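Local coordinates for protein sulfotransferase (Alicyclobacillus acidocaldarius subsp. acidocaldarius, PDB 3RNL) that probably transfers sulfuryl groups as a sulfotransferase and binds magnesium ions, at residues Arg53-Gly58 / Gln153-Leu158; Ile47-Glu52 / Phe95-Ala100; Val185-Glu190 / Ile294-Ser299; Val164-Ala169 / Ala281-Asp286. All coordinates share one frame; numbering follows the deposited sequence.

Contact 1. Residues Arg53-Gly58 / Gln153-Leu158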
loop_
_atom_site.group_PDB
_atom_site.type_symbol
_atom_site.label_atom_id
_atom_site.label_comp_id
_atom_site.label_asym_id
_atom_site.label_seq_id
_atom_site.Cartn_x
_atom_site.Cartn_y
_atom_site.Cartn_z
ATOM N N ARG A 53 13.967 -13.819 -8.143
ATOM C CA ARG A 53 12.818 -13.669 -9.025
ATOM C C ARG A 53 11.551 -14.220 -8.375
ATOM O O ARG A 53 11.604 -15.135 -7.540
ATOM C CB ARG A 53 13.068 -14.299 -10.405
ATOM C CG ARG A 53 12.855 -15.785 -10.475
ATOM C CD ARG A 53 13.024 -16.327 -11.907
ATOM N NE ARG A 53 11.957 -15.907 -12.815
ATOM C CZ ARG A 53 10.849 -16.609 -13.049
ATOM N NH1 ARG A 53 10.651 -17.773 -12.431
ATOM N NH2 ARG A 53 9.933 -16.148 -13.899
ATOM N N PHE A 54 10.410 -13.670 -8.766
ATOM C CA PHE A 54 9.124 -14.147 -8.257
ATOM C C PHE A 54 8.669 -15.287 -9.145
ATOM O O PHE A 54 8.740 -15.196 -10.377
ATOM C CB PHE A 54 8.081 -13.029 -8.263
ATOM C CG PHE A 54 8.436 -11.881 -7.365
ATOM C CD1 PHE A 54 8.387 -12.035 -5.985
ATOM C CD2 PHE A 54 8.834 -10.660 -7.897
ATOM C CE1 PHE A 54 8.715 -10.972 -5.130
ATOM C CE2 PHE A 54 9.165 -9.589 -7.058
ATOM C CZ PHE A 54 9.104 -9.744 -5.676
ATOM N N THR A 55 8.316 -16.395 -8.505
ATOM C CA THR A 55 8.016 -17.652 -9.187
ATOM C C THR A 55 6.557 -18.079 -9.382
ATOM O O THR A 55 6.301 -19.145 -9.938
ATOM C CB THR A 55 8.739 -18.770 -8.481
ATOM O OG1 THR A 55 8.136 -18.952 -7.197
ATOM C CG2 THR A 55 10.196 -18.369 -8.294
ATOM N N GLY A 56 5.606 -17.305 -8.876
ATOM C CA GLY A 56 4.215 -17.730 -8.915
ATOM C C GLY A 56 3.554 -17.513 -10.265
ATOM O O GLY A 56 4.069 -16.783 -11.109
ATOM N N PRO A 57 2.397 -18.148 -10.476
ATOM C CA PRO A 57 1.655 -17.945 -11.727
ATOM C C PRO A 57 1.209 -16.492 -11.880
ATOM O O PRO A 57 0.604 -15.928 -10.969
ATOM C CB PRO A 57 0.447 -18.890 -11.598
ATOM C CG PRO A 57 0.409 -19.341 -10.199
ATOM C CD PRO A 57 1.765 -19.130 -9.580
ATOM N N GLY A 58 1.501 -15.900 -13.033
ATOM C CA GLY A 58 1.174 -14.505 -13.283
ATOM C C GLY A 58 2.021 -13.485 -12.535
ATOM O O GLY A 58 1.670 -12.304 -12.513
ATOM N N GLN A 153 8.868 -20.380 -1.632
ATOM C CA GLN A 153 9.120 -20.539 -3.067
ATOM C C GLN A 153 9.277 -19.204 -3.805
ATOM O O GLN A 153 9.507 -19.181 -5.012
ATOM C CB GLN A 153 8.026 -21.377 -3.728
ATOM C CG GLN A 153 8.017 -22.843 -3.278
ATOM C CD GLN A 153 6.790 -23.600 -3.746
ATOM O OE1 GLN A 153 5.874 -23.025 -4.327
ATOM N NE2 GLN A 153 6.765 -24.903 -3.483
ATOM N N HIS A 154 9.183 -18.111 -3.058
ATOM C CA HIS A 154 9.334 -16.754 -3.597
ATOM C C HIS A 154 8.241 -16.335 -4.584
ATOM O O HIS A 154 8.520 -15.699 -5.601
ATOM C CB HIS A 154 10.710 -16.585 -4.254
ATOM C CG HIS A 154 11.857 -16.900 -3.343
ATOM N ND1 HIS A 154 13.044 -17.428 -3.800
ATOM C CD2 HIS A 154 12.003 -16.744 -2.007
ATOM C CE1 HIS A 154 13.869 -17.600 -2.781
ATOM N NE2 HIS A 154 13.264 -17.188 -1.682
ATOM N N TYR A 155 6.995 -16.650 -4.260
ATOM C CA TYR A 155 5.875 -16.033 -4.958
ATOM C C TYR A 155 5.870 -14.547 -4.620
ATOM O O TYR A 155 6.454 -14.127 -3.625
ATOM C CB TYR A 155 4.551 -16.628 -4.472
ATOM C CG TYR A 155 4.137 -17.928 -5.121
ATOM C CD1 TYR A 155 2.803 -18.154 -5.453
ATOM C CD2 TYR A 155 5.064 -18.927 -5.401
ATOM C CE1 TYR A 155 2.401 -19.351 -6.023
ATOM C CE2 TYR A 155 4.668 -20.122 -5.989
ATOM C CZ TYR A 155 3.338 -20.321 -6.302
ATOM O OH TYR A 155 2.928 -21.511 -6.880
ATOM N N GLU A 156 5.208 -13.744 -5.445
ATOM C CA GLU A 156 5.081 -12.326 -5.108
ATOM C C GLU A 156 4.139 -12.105 -3.913
ATOM O O GLU A 156 3.335 -12.981 -3.559
ATOM C CB GLU A 156 4.635 -11.521 -6.325
ATOM C CG GLU A 156 3.185 -11.695 -6.675
ATOM C CD GLU A 156 2.530 -10.356 -6.976
ATOM O OE1 GLU A 156 1.982 -10.213 -8.089
ATOM O OE2 GLU A 156 2.577 -9.457 -6.096
ATOM N N PRO A 157 4.265 -10.948 -3.248
ATOM C CA PRO A 157 3.557 -10.741 -1.975
ATOM C C PRO A 157 2.039 -10.647 -2.092
ATOM O O PRO A 157 1.378 -10.724 -1.059
ATOM C CB PRO A 157 4.150 -9.436 -1.406
ATOM C CG PRO A 157 5.334 -9.128 -2.247
ATOM C CD PRO A 157 5.196 -9.848 -3.555
ATOM N N LEU A 158 1.485 -10.478 -3.291
ATOM C CA LEU A 158 0.021 -10.511 -3.411
ATOM C C LEU A 158 -0.519 -11.819 -2.837
ATOM O O LEU A 158 -1.634 -11.869 -2.308
ATOM C CB LEU A 158 -0.425 -10.341 -4.868
ATOM C CG LEU A 158 -1.939 -10.197 -5.110
ATOM C CD1 LEU A 158 -2.556 -9.083 -4.247
ATOM C CD2 LEU A 158 -2.213 -9.940 -6.588
HETATM O O HOH W 1 13.604 -16.586 -6.532
HETATM O O HOH W 2 2.833 -9.795 -11.046
#

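Contact 2. Residues Ile47-Glu52 / Phe95-Ala100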
loop_
_atom_site.group_PDB
_atom_site.type_symbol
_atom_site.label_atom_id
_atom_site.label_comp_id
_atom_site.label_asym_id
_atom_site.label_seq_id
_atom_site.Cartn_x
_atom_site.Cartn_y
_atom_site.Cartn_z
ATOM N N ILE A 47 13.487 -2.734 -4.347
ATOM C CA ILE A 47 14.156 -3.769 -5.158
ATOM C C ILE A 47 15.187 -4.593 -4.372
ATOM O O ILE A 47 15.241 -5.818 -4.501
ATOM C CB ILE A 47 14.821 -3.182 -6.425
ATOM C CG1 ILE A 47 13.809 -2.408 -7.275
ATOM C CG2 ILE A 47 15.508 -4.283 -7.248
ATOM C CD1 ILE A 47 12.612 -3.202 -7.723
ATOM N N PRO A 48 16.025 -3.938 -3.557
ATOM C CA PRO A 48 17.024 -4.757 -2.857
ATOM C C PRO A 48 16.457 -5.797 -1.886
ATOM O O PRO A 48 17.193 -6.708 -1.492
ATOM C CB PRO A 48 17.877 -3.717 -2.113
ATOM C CG PRO A 48 17.695 -2.450 -2.936
ATOM C CD PRO A 48 16.252 -2.496 -3.344
ATOM N N ASP A 49 15.190 -5.666 -1.496
ATOM C CA ASP A 49 14.556 -6.648 -0.612
ATOM C C ASP A 49 13.899 -7.792 -1.393
ATOM O O ASP A 49 13.422 -8.757 -0.791
ATOM C CB ASP A 49 13.471 -5.968 0.237
ATOM C CG ASP A 49 14.043 -5.018 1.278
ATOM O OD1 ASP A 49 15.145 -5.294 1.811
ATOM O OD2 ASP A 49 13.393 -3.988 1.551
ATOM N N PHE A 50 13.834 -7.667 -2.719
ATOM C CA PHE A 50 13.166 -8.665 -3.550
ATOM C C PHE A 50 13.982 -9.950 -3.554
ATOM O O PHE A 50 15.199 -9.906 -3.438
ATOM C CB PHE A 50 13.089 -8.221 -5.016
ATOM C CG PHE A 50 11.971 -7.261 -5.340
ATOM C CD1 PHE A 50 11.232 -6.635 -4.350
ATOM C CD2 PHE A 50 11.665 -7.006 -6.672
ATOM C CE1 PHE A 50 10.200 -5.746 -4.697
ATOM C CE2 PHE A 50 10.653 -6.129 -7.027
ATOM C CZ PHE A 50 9.913 -5.503 -6.043
ATOM N N PRO A 51 13.314 -11.097 -3.735
ATOM C CA PRO A 51 14.067 -12.319 -4.045
ATOM C C PRO A 51 14.665 -12.211 -5.442
ATOM O O PRO A 51 14.359 -11.255 -6.157
ATOM C CB PRO A 51 12.985 -13.402 -4.039
ATOM C CG PRO A 51 11.733 -12.676 -4.436
ATOM C CD PRO A 51 11.854 -11.307 -3.770
ATOM N N GLU A 52 15.458 -13.191 -5.862
ATOM C CA GLU A 52 16.073 -13.113 -7.180
ATOM C C GLU A 52 15.020 -13.022 -8.270
ATOM O O GLU A 52 15.176 -12.284 -9.241
ATOM C CB GLU A 52 16.989 -14.307 -7.448
ATOM C CG GLU A 52 17.715 -14.195 -8.779
ATOM C CD GLU A 52 18.604 -15.388 -9.070
ATOM O OE1 GLU A 52 18.411 -16.448 -8.432
ATOM O OE2 GLU A 52 19.497 -15.263 -9.937
ATOM N N PHE A 95 5.427 -3.111 2.856
ATOM C CA PHE A 95 5.748 -4.476 3.257
ATOM C C PHE A 95 7.250 -4.773 3.308
ATOM O O PHE A 95 7.719 -5.433 4.239
ATOM C CB PHE A 95 5.063 -5.458 2.294
ATOM C CG PHE A 95 5.435 -6.907 2.532
ATOM C CD1 PHE A 95 4.913 -7.600 3.613
ATOM C CD2 PHE A 95 6.304 -7.569 1.671
ATOM C CE1 PHE A 95 5.245 -8.940 3.833
ATOM C CE2 PHE A 95 6.650 -8.902 1.891
ATOM C CZ PHE A 95 6.122 -9.583 2.972
ATOM N N TYR A 96 8.005 -4.304 2.323
ATOM C CA TYR A 96 9.433 -4.649 2.261
ATOM C C TYR A 96 10.209 -3.795 3.264
ATOM O O TYR A 96 10.127 -2.566 3.239
ATOM C CB TYR A 96 9.963 -4.479 0.833
ATOM C CG TYR A 96 9.537 -5.636 -0.049
ATOM C CD1 TYR A 96 10.025 -6.922 0.186
ATOM C CD2 TYR A 96 8.626 -5.457 -1.077
ATOM C CE1 TYR A 96 9.624 -7.996 -0.605
ATOM C CE2 TYR A 96 8.227 -6.524 -1.880
ATOM C CZ TYR A 96 8.731 -7.786 -1.635
ATOM O OH TYR A 96 8.334 -8.859 -2.418
ATOM N N PRO A 97 10.928 -4.455 4.182
ATOM C CA PRO A 97 11.368 -3.814 5.431
ATOM C C PRO A 97 12.481 -2.784 5.292
ATOM O O PRO A 97 12.658 -1.999 6.217
ATOM C CB PRO A 97 11.813 -5.000 6.297
ATOM C CG PRO A 97 12.271 -6.005 5.299
ATOM C CD PRO A 97 11.311 -5.875 4.131
ATOM N N GLY A 98 13.215 -2.784 4.182
ATOM C CA GLY A 98 14.292 -1.827 4.017
ATOM C C GLY A 98 13.880 -0.586 3.243
ATOM O O GLY A 98 14.678 0.350 3.068
ATOM N N THR A 99 12.623 -0.559 2.807
ATOM C CA THR A 99 12.154 0.481 1.896
ATOM C C THR A 99 12.200 1.881 2.506
ATOM O O THR A 99 12.716 2.820 1.883
ATOM C CB THR A 99 10.718 0.171 1.405
ATOM O OG1 THR A 99 10.685 -1.168 0.875
ATOM C CG2 THR A 99 10.295 1.154 0.311
ATOM N N ALA A 100 11.653 2.019 3.712
ATOM C CA ALA A 100 11.566 3.331 4.346
ATOM C C ALA A 100 12.946 3.973 4.433
ATOM O O ALA A 100 13.100 5.145 4.115
ATOM C CB ALA A 100 10.951 3.220 5.752
#

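Contact 3. Residues Val185-Glu190 / Ile294-Ser299. With GOL (glycerol), chain E.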
loop_
_atom_site.group_PDB
_atom_site.type_symbol
_atom_site.label_atom_id
_atom_site.label_comp_id
_atom_site.label_asym_id
_atom_site.label_seq_id
_atom_site.Cartn_x
_atom_site.Cartn_y
_atom_site.Cartn_z
ATOM N N VAL A 185 -1.687 8.036 8.231
ATOM C CA VAL A 185 -2.312 6.722 8.045
ATOM C C VAL A 185 -3.799 6.936 7.870
ATOM O O VAL A 185 -4.411 7.634 8.673
ATOM C CB VAL A 185 -2.076 5.843 9.283
ATOM C CG1 VAL A 185 -2.824 4.494 9.150
ATOM C CG2 VAL A 185 -0.588 5.626 9.486
ATOM N N ILE A 186 -4.369 6.357 6.818
ATOM C CA ILE A 186 -5.797 6.487 6.523
ATOM C C ILE A 186 -6.435 5.118 6.609
ATOM O O ILE A 186 -5.818 4.129 6.231
ATOM C CB ILE A 186 -6.009 6.963 5.083
ATOM C CG1 ILE A 186 -5.324 8.303 4.848
ATOM C CG2 ILE A 186 -7.493 7.081 4.755
ATOM C CD1 ILE A 186 -5.161 8.586 3.370
ATOM N N LEU A 187 -7.659 5.054 7.127
ATOM C CA LEU A 187 -8.394 3.785 7.139
ATOM C C LEU A 187 -9.310 3.666 5.924
ATOM O O LEU A 187 -10.023 4.600 5.560
ATOM C CB LEU A 187 -9.221 3.644 8.418
ATOM C CG LEU A 187 -8.421 3.775 9.711
ATOM C CD1 LEU A 187 -9.330 3.543 10.917
ATOM C CD2 LEU A 187 -7.228 2.795 9.715
ATOM N N PHE A 188 -9.289 2.499 5.297
ATOM C CA PHE A 188 -10.088 2.259 4.102
ATOM C C PHE A 188 -11.570 2.553 4.343
ATOM O O PHE A 188 -12.270 3.117 3.491
ATOM C CB PHE A 188 -9.901 0.805 3.670
ATOM C CG PHE A 188 -10.837 0.375 2.589
ATOM C CD1 PHE A 188 -10.576 0.695 1.268
ATOM C CD2 PHE A 188 -11.983 -0.328 2.894
ATOM C CE1 PHE A 188 -11.447 0.304 0.265
ATOM C CE2 PHE A 188 -12.860 -0.725 1.897
ATOM C CZ PHE A 188 -12.590 -0.408 0.583
ATOM N N GLU A 189 -12.046 2.175 5.515
ATOM C CA GLU A 189 -13.455 2.330 5.844
ATOM C C GLU A 189 -13.894 3.823 5.874
ATOM O O GLU A 189 -15.003 4.177 5.434
ATOM C CB GLU A 189 -13.732 1.570 7.153
ATOM C CG GLU A 189 -13.426 0.021 7.088
ATOM C CD GLU A 189 -11.918 -0.421 7.200
ATOM O OE1 GLU A 189 -11.028 0.386 7.602
ATOM O OE2 GLU A 189 -11.634 -1.625 6.895
ATOM N N GLU A 190 -13.024 4.690 6.377
ATOM C CA GLU A 190 -13.297 6.128 6.353
ATOM C C GLU A 190 -13.253 6.673 4.930
ATOM O O GLU A 190 -14.074 7.505 4.540
ATOM C CB GLU A 190 -12.301 6.885 7.227
ATOM C CG GLU A 190 -12.792 7.117 8.635
ATOM C CD GLU A 190 -11.951 6.410 9.665
ATOM O OE1 GLU A 190 -12.510 5.597 10.436
ATOM O OE2 GLU A 190 -10.732 6.672 9.707
ATOM N N ILE A 294 -0.577 3.982 16.026
ATOM C CA ILE A 294 -1.219 5.048 15.250
ATOM C C ILE A 294 -2.199 5.905 16.046
ATOM O O ILE A 294 -2.856 6.783 15.483
ATOM C CB ILE A 294 -1.897 4.513 13.961
ATOM C CG1 ILE A 294 -3.117 3.650 14.290
ATOM C CG2 ILE A 294 -0.884 3.708 13.123
ATOM C CD1 ILE A 294 -3.924 3.235 13.047
ATOM N N HIS A 295 -2.311 5.638 17.345
ATOM C CA HIS A 295 -3.118 6.463 18.238
ATOM C C HIS A 295 -4.588 6.501 17.889
ATOM O O HIS A 295 -5.227 7.540 18.031
ATOM C CB HIS A 295 -2.617 7.909 18.246
ATOM C CG HIS A 295 -1.193 8.048 18.667
ATOM N ND1 HIS A 295 -0.507 9.241 18.585
ATOM C CD2 HIS A 295 -0.330 7.150 19.196
ATOM C CE1 HIS A 295 0.723 9.070 19.042
ATOM N NE2 HIS A 295 0.855 7.810 19.416
ATOM N N ARG A 296 -5.137 5.383 17.449
ATOM C CA ARG A 296 -6.576 5.341 17.259
ATOM C C ARG A 296 -7.109 3.932 17.452
ATOM O O ARG A 296 -6.374 2.960 17.335
ATOM C CB ARG A 296 -6.965 5.902 15.891
ATOM C CG ARG A 296 -6.465 5.089 14.722
ATOM C CD ARG A 296 -6.736 5.834 13.419
ATOM N NE ARG A 296 -8.157 6.143 13.252
ATOM C CZ ARG A 296 -8.666 6.789 12.206
ATOM N NH1 ARG A 296 -7.872 7.202 11.225
ATOM N NH2 ARG A 296 -9.970 7.021 12.141
ATOM N N ASP A 297 -8.396 3.852 17.766
ATOM C CA ASP A 297 -9.043 2.580 18.045
ATOM C C ASP A 297 -9.540 1.913 16.755
ATOM O O ASP A 297 -10.040 2.570 15.849
ATOM C CB ASP A 297 -10.187 2.784 19.029
ATOM C CG ASP A 297 -11.131 1.609 19.068
ATOM O OD1 ASP A 297 -10.930 0.728 19.926
ATOM O OD2 ASP A 297 -12.071 1.572 18.244
ATOM N N LEU A 298 -9.251 0.622 16.665
ATOM C CA LEU A 298 -9.564 -0.275 15.545
ATOM C C LEU A 298 -10.798 -1.170 15.700
ATOM O O LEU A 298 -10.864 -2.229 15.081
ATOM C CB LEU A 298 -8.327 -1.002 15.003
ATOM C CG LEU A 298 -7.321 0.062 14.519
ATOM C CD1 LEU A 298 -5.979 -0.569 14.147
ATOM C CD2 LEU A 298 -7.887 0.888 13.361
ATOM N N SER A 299 -11.629 -0.884 16.695
ATOM C CA SER A 299 -12.750 -1.763 17.022
ATOM C C SER A 299 -13.619 -2.115 15.811
ATOM O O SER A 299 -14.284 -3.155 15.801
ATOM C CB SER A 299 -13.597 -1.166 18.164
ATOM O OG SER A 299 -14.147 0.089 17.798
HETATM C C1 GOL E . -9.152 8.987 8.069
HETATM O O1 GOL E . -8.874 7.603 8.196
HETATM C C2 GOL E . -7.884 9.804 7.810
HETATM O O2 GOL E . -8.236 11.025 7.167
HETATM C C3 GOL E . -7.172 10.076 9.140
HETATM O O3 GOL E . -5.758 9.999 9.001
HETATM O O HOH W 3 -4.908 7.113 11.404
#

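Contact 4. Residues Val164-Ala169 / Ala281-Asp286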
loop_
_atom_site.group_PDB
_atom_site.type_symbol
_atom_site.label_atom_id
_atom_site.label_comp_id
_atom_site.label_asym_id
_atom_site.label_seq_id
_atom_site.Cartn_x
_atom_site.Cartn_y
_atom_site.Cartn_z
ATOM N N VAL A 164 1.236 -9.888 4.646
ATOM C CA VAL A 164 1.050 -8.509 4.194
ATOM C C VAL A 164 0.082 -7.734 5.100
ATOM O O VAL A 164 0.143 -6.506 5.194
ATOM C CB VAL A 164 0.617 -8.488 2.700
ATOM C CG1 VAL A 164 0.073 -7.129 2.290
ATOM C CG2 VAL A 164 1.817 -8.888 1.832
ATOM N N GLY A 165 -0.790 -8.459 5.782
ATOM C CA GLY A 165 -1.753 -7.848 6.684
ATOM C C GLY A 165 -1.238 -7.630 8.103
ATOM O O GLY A 165 -1.964 -7.047 8.924
ATOM N N LEU A 166 -0.009 -8.043 8.424
ATOM C CA LEU A 166 0.394 -7.737 9.791
ATOM C C LEU A 166 1.084 -6.384 9.704
ATOM O O LEU A 166 2.317 -6.267 9.697
ATOM C CB LEU A 166 1.398 -8.805 10.243
ATOM C CG LEU A 166 0.821 -10.218 10.440
ATOM C CD1 LEU A 166 1.911 -11.300 10.495
ATOM C CD2 LEU A 166 -0.002 -10.231 11.718
ATOM N N TYR A 167 0.285 -5.356 9.952
ATOM C CA TYR A 167 0.695 -4.001 9.610
ATOM C C TYR A 167 1.605 -3.384 10.650
ATOM O O TYR A 167 2.354 -2.463 10.337
ATOM C CB TYR A 167 -0.509 -3.072 9.489
ATOM C CG TYR A 167 -1.562 -3.445 8.465
ATOM C CD1 TYR A 167 -1.228 -3.776 7.150
ATOM C CD2 TYR A 167 -2.902 -3.421 8.816
ATOM C CE1 TYR A 167 -2.237 -4.087 6.209
ATOM C CE2 TYR A 167 -3.902 -3.740 7.904
ATOM C CZ TYR A 167 -3.560 -4.065 6.601
ATOM O OH TYR A 167 -4.573 -4.357 5.711
ATOM N N ALA A 168 1.485 -3.833 11.897
ATOM C CA ALA A 168 2.051 -3.050 12.993
ATOM C C ALA A 168 3.543 -2.801 12.789
ATOM O O ALA A 168 4.012 -1.660 12.863
ATOM C CB ALA A 168 1.807 -3.725 14.340
ATOM N N ALA A 169 4.298 -3.859 12.541
ATOM C CA ALA A 169 5.748 -3.672 12.392
ATOM C C ALA A 169 6.097 -2.869 11.139
ATOM O O ALA A 169 7.107 -2.156 11.110
ATOM C CB ALA A 169 6.473 -5.026 12.371
ATOM N N ALA A 281 -9.078 -13.509 14.806
ATOM C CA ALA A 281 -8.280 -13.832 15.985
ATOM C C ALA A 281 -6.785 -13.827 15.661
ATOM O O ALA A 281 -5.956 -13.407 16.481
ATOM C CB ALA A 281 -8.707 -15.197 16.559
ATOM N N PHE A 282 -6.437 -14.300 14.470
ATOM C CA PHE A 282 -5.032 -14.344 14.065
ATOM C C PHE A 282 -4.385 -12.957 14.082
ATOM O O PHE A 282 -3.270 -12.786 14.589
ATOM C CB PHE A 282 -4.868 -14.940 12.664
ATOM C CG PHE A 282 -3.463 -14.816 12.129
ATOM C CD1 PHE A 282 -2.476 -15.701 12.539
ATOM C CD2 PHE A 282 -3.125 -13.781 11.261
ATOM C CE1 PHE A 282 -1.175 -15.574 12.065
ATOM C CE2 PHE A 282 -1.832 -13.647 10.783
ATOM C CZ PHE A 282 -0.851 -14.544 11.194
ATOM N N PHE A 283 -5.092 -11.978 13.524
ATOM C CA PHE A 283 -4.563 -10.614 13.412
ATOM C C PHE A 283 -4.727 -9.799 14.697
ATOM O O PHE A 283 -4.117 -8.737 14.834
ATOM C CB PHE A 283 -5.261 -9.859 12.264
ATOM C CG PHE A 283 -4.889 -10.359 10.888
ATOM C CD1 PHE A 283 -3.601 -10.209 10.410
ATOM C CD2 PHE A 283 -5.836 -10.973 10.074
ATOM C CE1 PHE A 283 -3.253 -10.666 9.127
ATOM C CE2 PHE A 283 -5.496 -11.437 8.804
ATOM C CZ PHE A 283 -4.198 -11.272 8.331
ATOM N N ALA A 284 -5.538 -10.283 15.634
ATOM C CA ALA A 284 -5.913 -9.467 16.797
ATOM C C ALA A 284 -4.738 -8.895 17.606
ATOM O O ALA A 284 -4.747 -7.713 17.964
ATOM C CB ALA A 284 -6.890 -10.211 17.705
ATOM N N PRO A 285 -3.719 -9.720 17.906
ATOM C CA PRO A 285 -2.618 -9.134 18.686
ATOM C C PRO A 285 -1.889 -8.037 17.902
ATOM O O PRO A 285 -1.485 -7.017 18.484
ATOM C CB PRO A 285 -1.692 -10.330 18.955
ATOM C CG PRO A 285 -2.631 -11.551 18.859
ATOM C CD PRO A 285 -3.574 -11.179 17.739
ATOM N N ASP A 286 -1.730 -8.232 16.598
ATOM C CA ASP A 286 -1.067 -7.223 15.771
ATOM C C ASP A 286 -1.915 -5.959 15.684
ATOM O O ASP A 286 -1.391 -4.841 15.703
ATOM C CB ASP A 286 -0.780 -7.773 14.371
ATOM C CG ASP A 286 0.267 -6.961 13.637
ATOM O OD1 ASP A 286 1.471 -7.125 13.952
ATOM O OD2 ASP A 286 -0.116 -6.164 12.759
HETATM O O HOH W 4 -2.620 -6.212 11.575
HETATM O O HOH W 5 3.561 -6.613 12.567
#

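Contact 1. Residues Arg53-Gly58 / Gln153-Leu158
Gly56 sets its CA squarely over the middle of the Tyr155 ring, in a CH-pi contact with 3.5 Å between CA and the ring centroid. All six ring carbons of Tyr155 are nearly equidistant from it. Next to this, Pro57 CD meets Tyr155 CE1 at 3.6 Å. A second, looser CH-pi contact lies further along, where Glu156 CB stands over a face of the Phe54 ring and the two side chains cross at about a right angle. Two hydrogen bonds from Thr55 tighten the join. His154 O receives the N-H of Thr55 (Thr55 N to His154 O 3.0 Å, 159°) from above its carbonyl plane and also takes a CA-H...O contact from Phe54 CA. Thr55 OG1, turned between its own N and carbonyl carbon (chi1 69°), donates to Gln153 O at 2.6 Å. The looser, solvent side lies at Arg53 and His154, where a water donates to Arg53 O, 2.7 Å from water oxygen to Arg53 O, and also bonds His154 ND1. Apart from this, another water bridges Gly58 O to OE1 of the buried Glu156, whose charge is paired with Arg135. Asp59, the next residue of the loop, accepts from Glu156 N. At His154, with a positive phi of 66°, the chain leaves helix 147-152, and segment 53-58 thus docks on the carbonyls of Gln153 and His154 at a helix C terminus closed by a Schellman motif.

Contact 2. Residues Ile47-Glu52 / Phe95-Ala100
Phe50 overlaps one face of the Tyr96 ring, with CD1 lying above the plane and displaced toward the rim. Tyr96 opens a type I beta turn that runs to Thr99 and leads into helix 99-106, within a sulfotransferase domain of the P-loop clan. The two rings sit obliquely, their planes at 51° and centroids 5.2 Å apart, and Phe50 CE1 comes to 3.5 Å from Tyr96 CE2. The opposite face of Tyr96 is occupied by its sequence neighbour, Phe95 CD2 being over the ring centre, which confines the ring from both sides. Beyond the pair, Phe50 packs edge-to-face with Phe54. Asp49 carries the polar half of the contact. Asp49 CB lies 3.6 Å from Tyr96 CD1, and the side chain runs antiparallel alongside that of Pro97. With CG beside the backbone N (chi1 -70°), the group faces the turn, and OD2 accepts the N-H of Gly98, Asp49 OD2 to Gly98 N being 2.9 Å with an angle of 146°. The donor arrives on the syn side of the carboxylate, somewhat out of its plane. OD1 is held by a salt bridge to Arg102, in the first turn of the helix. A carboxylate at the start of a helix would probably be favoured by the helix dipole as well as by this arginine. At the heart of the turn Tyr96 O takes two bonds from the same face of its plane, from Thr99 OG1 at 2.8 Å and from Thr99 N at 3.2 Å.

Contact 3. Residues Val185-Glu190 / Ile294-Ser299
Arg296 and Glu190 reach toward each other tip to tip around a hydroxyl of a bound glycerol, probably from the crystallisation liquor. Glycerol O1 accepts an almost straight bond from Leu187 N (3.0 Å, 176°) and a longer one from Arg296 NH1. In the Glu190 conformer given, one of two modelled, glycerol O1 also donates to Glu190 OE2 (2.6 Å), and Glu190 OE2 forms a salt bridge to Arg296 NH2 at 2.6 Å with a weakly aligned hydrogen bond; the exact shape of both is doubtful. A water donates to Val185 O and accepts from Arg296 NH1, at the guanidinium edge. Leu187 CD1 presses on a face of that group, 3.5 Å above the plane and over its centre. The apolar side runs on from there: Leu187 CD1 is 3.9 Å from Leu298 CD2, and Val185 CG2 is 4.1 Å from Ile294 CG2. Just past Arg296 the chain is turned by an Asx turn in which Asp297 OD2 accepts from Ser299 N. Ile186 bonds to Ile114 and Leu116, while Val185 O accepts from, and Leu187 N donates to, glycerol hydroxyls, an alternation typical of an edge strand, here the outermost strand 183-187 of the parallel sheet.

Contact 4. Residues Val164-Ala169 / Ala281-Asp286
The rings of Phe282 and Phe283 both meet Leu166 CD2, which comes obliquely to each, 4.0 Å from Phe282 CE2 and 3.8 Å from Phe283 CD1. Phe282 CD2 lies over the centre of one face of Phe283, and Phe283 CE1 in turn sits in plane at the edge of Phe282. Phe283 CE1 also rests against the backbone of Gly165, whose O lies over the centre of a Tyr167 ring face. The polar link is Asp286, turned toward helix 167-178 with CG anti to its backbone N (chi1 -162°). Asp286 OD2 accepts a nearly straight bond from Ala168 N (3.0 Å, 167°) on the syn side, and a water donates to both OD2 and Gly165 O. A second water, 2.6 Å from Asp286 OD1, donates to that oxygen and to Leu166 O and accepts from Ala169 N. OD1 is also salt-bridged to Arg289, so the buried carboxylate is well satisfied, and its charge may be stabilised by the start of helix 167-178. Leu166 CD2 lies against Asp286 CB at 3.7 Å. The contact thus joins the residues leading into helix 167-178, and its first turn, to the kinked middle of helix 273-294, with Phe283 also resting on Pro119 and Val120 of helix 119-132.

Overall arrangement
From the N terminus, the loop after strand 34-35 supplies two consecutive segments. Contact 2 closes it onto the start of helix 99-106, and contact 1 carries its next residues on to the loop after helix 147-152; the two therefore cross, and they touch where Tyr96 OH meets Pro157. Contacts 4 and 3 come after these in series and cross each other: 164-169 and 185-190 open before 281-286 and 294-299 close them, so helix 273-294 is tied at its middle to helix 167-178 and just past its end to strand 183-187. Val164 touches both Phe95 and Pro157, connecting contact 4 to the first pair, whereas contacts 1 and 3 lie on opposite sides of the chain's centre, about 30 Å between their centres.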